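SnoaL-like polyketide cyclase (Agrobacterium tumefaciens str. C58, PDB 3EHC) is of unknown function but belongs to the SnoaL-like polyketide cyclase family of the NTF2 superfamily and may act on a small-molecule substrate. Local coordinates at residues M87-H101 and W115-L127. Sequence-based numbering, arbitrary orientation. Where two conformers were deposited one is given.
With SO4 (sulfate ion), chain G.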
loop_
_atom_site.group_PDB
_atom_site.type_symbol
_atom_site.label_atom_id
_atom_site.label_comp_id
_atom_site.label_asym_id
_atom_site.label_seq_id
_atom_site.Cartn_x
_atom_site.Cartn_y
_atom_site.Cartn_z
HETATM N N MSE B 87 13.857 8.858 2.377
HETATM C CA MSE B 87 13.424 7.900 3.398
HETATM C C MSE B 87 14.575 7.512 4.310
HETATM O O MSE B 87 14.725 6.350 4.667
HETATM C CB MSE B 87 12.796 6.682 2.759
HETATM C CG MSE B 87 11.641 7.020 1.811
HETATM SE SE MSE B 87 10.660 5.388 1.315
HETATM C CE MSE B 87 9.532 5.304 2.947
ATOM N N ASP B 88 15.376 8.523 4.665
ATOM C CA ASP B 88 16.610 8.370 5.456
ATOM C C ASP B 88 17.703 7.436 4.869
ATOM O O ASP B 88 18.567 6.914 5.594
ATOM C CB ASP B 88 16.226 8.076 6.907
ATOM C CG ASP B 88 15.317 9.146 7.463
ATOM O OD1 ASP B 88 15.768 10.311 7.492
ATOM O OD2 ASP B 88 14.155 8.854 7.823
ATOM N N LEU B 89 17.653 7.246 3.559
ATOM C CA LEU B 89 18.586 6.412 2.841
ATOM C C LEU B 89 19.479 7.317 1.986
ATOM O O LEU B 89 18.968 8.218 1.330
ATOM C CB LEU B 89 17.822 5.454 1.930
ATOM C CG LEU B 89 16.974 4.427 2.665
ATOM C CD1 LEU B 89 16.154 3.568 1.663
ATOM C CD2 LEU B 89 17.910 3.602 3.588
ATOM N N PRO B 90 20.819 7.095 1.993
ATOM C CA PRO B 90 21.684 7.926 1.150
ATOM C C PRO B 90 21.667 7.551 -0.343
ATOM O O PRO B 90 22.660 7.083 -0.880
ATOM C CB PRO B 90 23.064 7.784 1.813
ATOM C CG PRO B 90 23.033 6.472 2.460
ATOM C CD PRO B 90 21.599 6.133 2.784
ATOM N N VAL B 91 20.520 7.739 -1.002
ATOM C CA VAL B 91 20.358 7.361 -2.393
ATOM C C VAL B 91 21.351 8.128 -3.278
ATOM O O VAL B 91 21.995 7.553 -4.146
ATOM C CB VAL B 91 18.926 7.578 -2.897
ATOM C CG1 VAL B 91 18.810 7.222 -4.389
ATOM C CG2 VAL B 91 17.976 6.724 -2.070
ATOM N N ASN B 92 21.473 9.430 -3.035
ATOM C CA ASN B 92 22.572 10.210 -3.548
ATOM C C ASN B 92 22.744 10.118 -5.071
ATOM O O ASN B 92 23.848 9.848 -5.574
ATOM C CB ASN B 92 23.899 9.774 -2.892
ATOM C CG ASN B 92 24.058 10.295 -1.505
ATOM O OD1 ASN B 92 23.368 11.218 -1.099
ATOM N ND2 ASN B 92 24.968 9.710 -0.760
ATOM N N GLY B 93 21.654 10.340 -5.795
ATOM C CA GLY B 93 21.706 10.470 -7.243
ATOM C C GLY B 93 21.678 9.172 -8.000
ATOM O O GLY B 93 21.834 9.144 -9.200
ATOM N N ARG B 94 21.457 8.071 -7.310
ATOM C CA ARG B 94 21.262 6.801 -8.003
ATOM C C ARG B 94 19.788 6.615 -8.363
ATOM O O ARG B 94 18.875 6.956 -7.596
ATOM C CB ARG B 94 21.768 5.634 -7.178
ATOM C CG ARG B 94 23.268 5.476 -7.225
ATOM C CD ARG B 94 23.696 4.493 -6.179
ATOM N NE ARG B 94 23.525 5.076 -4.870
ATOM C CZ ARG B 94 23.754 4.456 -3.726
ATOM N NH1 ARG B 94 24.184 3.207 -3.678
ATOM N NH2 ARG B 94 23.566 5.121 -2.606
ATOM N N ARG B 95 19.578 6.034 -9.534
ATOM C CA ARG B 95 18.247 5.676 -10.004
ATOM C C ARG B 95 17.694 4.448 -9.277
ATOM O O ARG B 95 18.373 3.413 -9.178
ATOM C CB ARG B 95 18.275 5.380 -11.507
ATOM C CG ARG B 95 16.927 4.902 -12.055
ATOM C CD ARG B 95 16.902 4.898 -13.572
ATOM N NE ARG B 95 16.642 6.267 -14.020
ATOM C CZ ARG B 95 15.566 6.681 -14.696
ATOM N NH1 ARG B 95 14.631 5.807 -15.063
ATOM N NH2 ARG B 95 15.433 7.974 -15.055
ATOM N N VAL B 96 16.462 4.550 -8.779
ATOM C CA VAL B 96 15.873 3.481 -7.983
ATOM C C VAL B 96 14.424 3.321 -8.392
ATOM O O VAL B 96 13.806 4.252 -8.870
ATOM C CB VAL B 96 15.996 3.747 -6.439
ATOM C CG1 VAL B 96 17.492 3.598 -5.925
ATOM C CG2 VAL B 96 15.404 5.104 -6.069
ATOM N N GLN B 97 13.908 2.103 -8.258
ATOM C CA GLN B 97 12.524 1.792 -8.552
ATOM C C GLN B 97 11.831 1.331 -7.263
ATOM O O GLN B 97 12.352 0.505 -6.519
ATOM C CB GLN B 97 12.377 0.702 -9.613
ATOM C CG GLN B 97 12.903 1.059 -10.982
ATOM C CD GLN B 97 14.391 0.890 -11.034
ATOM O OE1 GLN B 97 14.906 -0.056 -10.466
ATOM N NE2 GLN B 97 15.096 1.820 -11.681
ATOM N N PHE B 98 10.675 1.892 -6.994
ATOM C CA PHE B 98 9.900 1.493 -5.836
ATOM C C PHE B 98 8.449 1.848 -6.055
ATOM O O PHE B 98 8.125 2.725 -6.845
ATOM C CB PHE B 98 10.403 2.212 -4.582
ATOM C CG PHE B 98 10.367 3.708 -4.686
ATOM C CD1 PHE B 98 11.422 4.398 -5.245
ATOM C CD2 PHE B 98 9.291 4.425 -4.212
ATOM C CE1 PHE B 98 11.389 5.758 -5.361
ATOM C CE2 PHE B 98 9.268 5.789 -4.315
ATOM C CZ PHE B 98 10.319 6.461 -4.892
ATOM N N CYS B 99 7.569 1.168 -5.336
ATOM C CA CYS B 99 6.148 1.455 -5.441
ATOM C C CYS B 99 5.629 2.147 -4.196
ATOM O O CYS B 99 6.250 2.109 -3.135
ATOM C CB CYS B 99 5.360 0.179 -5.690
ATOM S SG CYS B 99 5.616 -0.506 -7.296
ATOM N N GLU B 100 4.484 2.793 -4.369
ATOM C CA GLU B 100 3.716 3.391 -3.288
ATOM C C GLU B 100 2.289 2.832 -3.400
ATOM O O GLU B 100 1.721 2.790 -4.497
ATOM C CB GLU B 100 3.672 4.903 -3.433
ATOM C CG GLU B 100 2.994 5.630 -2.265
ATOM C CD GLU B 100 2.722 7.113 -2.556
ATOM O OE1 GLU B 100 3.263 7.652 -3.544
ATOM O OE2 GLU B 100 1.965 7.747 -1.784
ATOM N N HIS B 101 1.742 2.383 -2.271
ATOM C CA HIS B 101 0.351 1.943 -2.178
ATOM C C HIS B 101 -0.426 2.936 -1.337
ATOM O O HIS B 101 -0.142 3.151 -0.165
ATOM C CB HIS B 101 0.250 0.582 -1.547
ATOM C CG HIS B 101 0.759 -0.519 -2.423
ATOM N ND1 HIS B 101 0.583 -1.849 -2.124
ATOM C CD2 HIS B 101 1.446 -0.480 -3.587
ATOM C CE1 HIS B 101 1.122 -2.587 -3.076
ATOM N NE2 HIS B 101 1.650 -1.778 -3.976
ATOM N N TRP B 115 -3.982 7.818 2.864
ATOM C CA TRP B 115 -3.123 6.915 3.630
ATOM C C TRP B 115 -2.156 6.278 2.658
ATOM O O TRP B 115 -2.575 5.532 1.784
ATOM C CB TRP B 115 -3.963 5.841 4.362
ATOM C CG TRP B 115 -4.894 6.386 5.415
ATOM C CD1 TRP B 115 -4.594 6.602 6.730
ATOM C CD2 TRP B 115 -6.273 6.757 5.249
ATOM N NE1 TRP B 115 -5.697 7.082 7.388
ATOM C CE2 TRP B 115 -6.743 7.186 6.508
ATOM C CE3 TRP B 115 -7.163 6.779 4.151
ATOM C CZ2 TRP B 115 -8.078 7.637 6.712
ATOM C CZ3 TRP B 115 -8.497 7.224 4.355
ATOM C CH2 TRP B 115 -8.934 7.639 5.630
ATOM N N SER B 116 -0.867 6.569 2.826
ATOM C CA SER B 116 0.152 6.132 1.889
ATOM C C SER B 116 1.254 5.335 2.589
ATOM O O SER B 116 1.660 5.662 3.700
ATOM C CB SER B 116 0.734 7.352 1.181
ATOM O OG SER B 116 2.001 7.041 0.649
ATOM N N VAL B 117 1.710 4.271 1.931
ATOM C CA VAL B 117 2.880 3.494 2.355
ATOM C C VAL B 117 3.809 3.346 1.144
ATOM O O VAL B 117 3.372 2.919 0.079
ATOM C CB VAL B 117 2.463 2.094 2.966
ATOM C CG1 VAL B 117 3.648 1.337 3.358
ATOM C CG2 VAL B 117 1.550 2.265 4.180
ATOM N N LEU B 118 5.082 3.716 1.318
ATOM C CA LEU B 118 6.140 3.530 0.301
ATOM C C LEU B 118 6.985 2.277 0.593
ATOM O O LEU B 118 7.155 1.896 1.751
ATOM C CB LEU B 118 7.055 4.764 0.256
ATOM C CG LEU B 118 6.444 6.042 -0.330
ATOM C CD1 LEU B 118 7.095 7.308 0.270
ATOM C CD2 LEU B 118 6.581 6.050 -1.830
ATOM N N ASP B 119 7.482 1.625 -0.463
ATOM C CA ASP B 119 8.274 0.414 -0.326
ATOM C C ASP B 119 9.757 0.771 -0.094
ATOM O O ASP B 119 10.579 0.743 -1.022
ATOM C CB ASP B 119 8.078 -0.499 -1.546
ATOM C CG ASP B 119 8.654 -1.908 -1.345
ATOM O OD1 ASP B 119 9.124 -2.238 -0.241
ATOM O OD2 ASP B 119 8.643 -2.681 -2.312
ATOM N N LYS B 120 10.070 1.068 1.168
ATOM C CA LYS B 120 11.404 1.373 1.613
ATOM C C LYS B 120 12.318 0.177 1.449
ATOM O O LYS B 120 13.486 0.354 1.096
ATOM C CB LYS B 120 11.387 1.892 3.062
ATOM C CG LYS B 120 12.753 2.227 3.625
ATOM C CD LYS B 120 12.729 3.128 4.829
ATOM C CE LYS B 120 14.147 3.425 5.294
ATOM N NZ LYS B 120 14.199 4.306 6.480
ATOM N N VAL B 121 11.795 -1.031 1.679
ATOM C CA VAL B 121 12.604 -2.244 1.572
ATOM C C VAL B 121 13.198 -2.394 0.155
ATOM O O VAL B 121 14.320 -2.816 0.042
ATOM C CB VAL B 121 11.825 -3.513 2.064
ATOM C CG1 VAL B 121 12.673 -4.744 1.972
ATOM C CG2 VAL B 121 11.361 -3.329 3.543
ATOM N N ALA B 122 12.428 -2.058 -0.887
ATOM C CA ALA B 122 12.860 -2.121 -2.299
ATOM C C ALA B 122 14.064 -1.220 -2.523
ATOM O O ALA B 122 15.028 -1.604 -3.183
ATOM C CB ALA B 122 11.677 -1.729 -3.254
ATOM N N ILE B 123 14.021 -0.028 -1.928
ATOM C CA ILE B 123 15.127 0.919 -2.044
ATOM C C ILE B 123 16.378 0.408 -1.298
ATOM O O ILE B 123 17.483 0.492 -1.812
ATOM C CB ILE B 123 14.760 2.355 -1.547
ATOM C CG1 ILE B 123 13.493 2.877 -2.229
ATOM C CG2 ILE B 123 15.978 3.383 -1.805
ATOM C CD1 ILE B 123 13.021 4.288 -1.658
ATOM N N GLU B 124 16.187 -0.087 -0.078
ATOM C CA GLU B 124 17.272 -0.659 0.725
ATOM C C GLU B 124 18.032 -1.741 -0.022
ATOM O O GLU B 124 19.275 -1.757 -0.031
ATOM C CB GLU B 124 16.707 -1.171 2.063
ATOM C CG GLU B 124 16.353 -0.059 3.036
ATOM C CD GLU B 124 15.541 -0.529 4.293
ATOM O OE1 GLU B 124 15.052 -1.688 4.352
ATOM O OE2 GLU B 124 15.398 0.265 5.240
ATOM N N ARG B 125 17.272 -2.642 -0.628
ATOM C CA ARG B 125 17.842 -3.687 -1.440
ATOM C C ARG B 125 18.655 -3.206 -2.608
ATOM O O ARG B 125 19.650 -3.814 -2.921
ATOM C CB ARG B 125 16.739 -4.589 -1.967
ATOM C CG ARG B 125 16.293 -5.505 -0.914
ATOM C CD ARG B 125 15.253 -6.439 -1.415
ATOM N NE ARG B 125 14.598 -7.078 -0.278
ATOM C CZ ARG B 125 13.356 -7.542 -0.305
ATOM N NH1 ARG B 125 12.627 -7.421 -1.418
ATOM N NH2 ARG B 125 12.845 -8.121 0.787
ATOM N N GLN B 126 18.209 -2.142 -3.269
ATOM C CA GLN B 126 18.929 -1.583 -4.400
ATOM C C GLN B 126 20.247 -0.909 -4.026
ATOM O O GLN B 126 21.164 -0.894 -4.823
ATOM C CB GLN B 126 18.035 -0.613 -5.157
ATOM C CG GLN B 126 17.010 -1.335 -5.957
ATOM C CD GLN B 126 15.874 -0.454 -6.444
ATOM O OE1 GLN B 126 16.001 0.273 -7.446
ATOM N NE2 GLN B 126 14.736 -0.559 -5.775
ATOM N N LEU B 127 20.327 -0.363 -2.811
ATOM C CA LEU B 127 21.539 0.260 -2.314
ATOM C C LEU B 127 22.462 -0.740 -1.614
ATOM O O LEU B 127 23.642 -0.450 -1.386
ATOM C CB LEU B 127 21.202 1.389 -1.308
ATOM C CG LEU B 127 20.232 2.488 -1.709
ATOM C CD1 LEU B 127 20.244 3.584 -0.654
ATOM C CD2 LEU B 127 20.526 3.027 -3.109
HETATM S S SO4 G . 9.107 -9.385 -0.918
HETATM O O1 SO4 G . 9.668 -10.401 -1.830
HETATM O O2 SO4 G . 9.002 -8.092 -1.607
HETATM O O3 SO4 G . 9.950 -9.212 0.266
HETATM O O4 SO4 G . 7.787 -9.822 -0.460
HETATM O O HOH W 1 16.944 4.368 7.136
HETATM O O HOH W 2 12.593 6.860 7.026
HETATM O O HOH W 3 8.146 -1.734 -4.825
#
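H101 and V117 form an antiparallel hydrogen-bonded pair in the hairpin of strands 96-107 and 110-118, part of the curved sheet of this NTF2-like fold; H101 N reaches V117 O at 2.9 Å and V117 N bonds back to H101 O. Beside it, E100 and L118 make the non-hydrogen-bonded pair. C99 O takes D119 N in an almost linear approach to the carbonyl, and there segment 115-127 leaves the sheet: D119 N-caps helix 120-127 through a weak bond from A122 N to OD1, while its OD2 shares a water with C99 N.

Past this point the helix replaces the strand as the neighbour of 96-98, running nearly antiparallel to it. The Q126 amide pairs with the N and O of Q97, as a neighbouring strand's peptide groups would, OE1 accepting from Q97 N (2.9 Å) and NE2 donating to Q97 O (2.7 Å), each donor lying in the plane of the carbonyl it meets, on a lone pair. NE2 also donates to A122 O, which fixes the rotation of the amide.

The apolar core centres on I123. Its CD1 sits over one face of the F98 ring, 4.2 Å from the centroid, and meets SE of selenomethionine M87; its CG2 presses tightly on L89 CD1 (3.5 Å). L118 CD2 reaches the edge of the F98 ring. At the helix end, L127 CD2 rests over the centre of the R94 guanidinium, whose NE and NH2 both hold V91 O.

K120, fully extended with CG anti to its backbone N (chi1 179°), runs alongside M87 in the opposing direction to put NZ 2.8 Å from M87 O; NZ also pairs with E124 of the second subunit. On the E100-L118 face, S116 OG donates to E100 OE2 at 2.5 Å, meeting the carboxylate on its anti side, 29° out of plane.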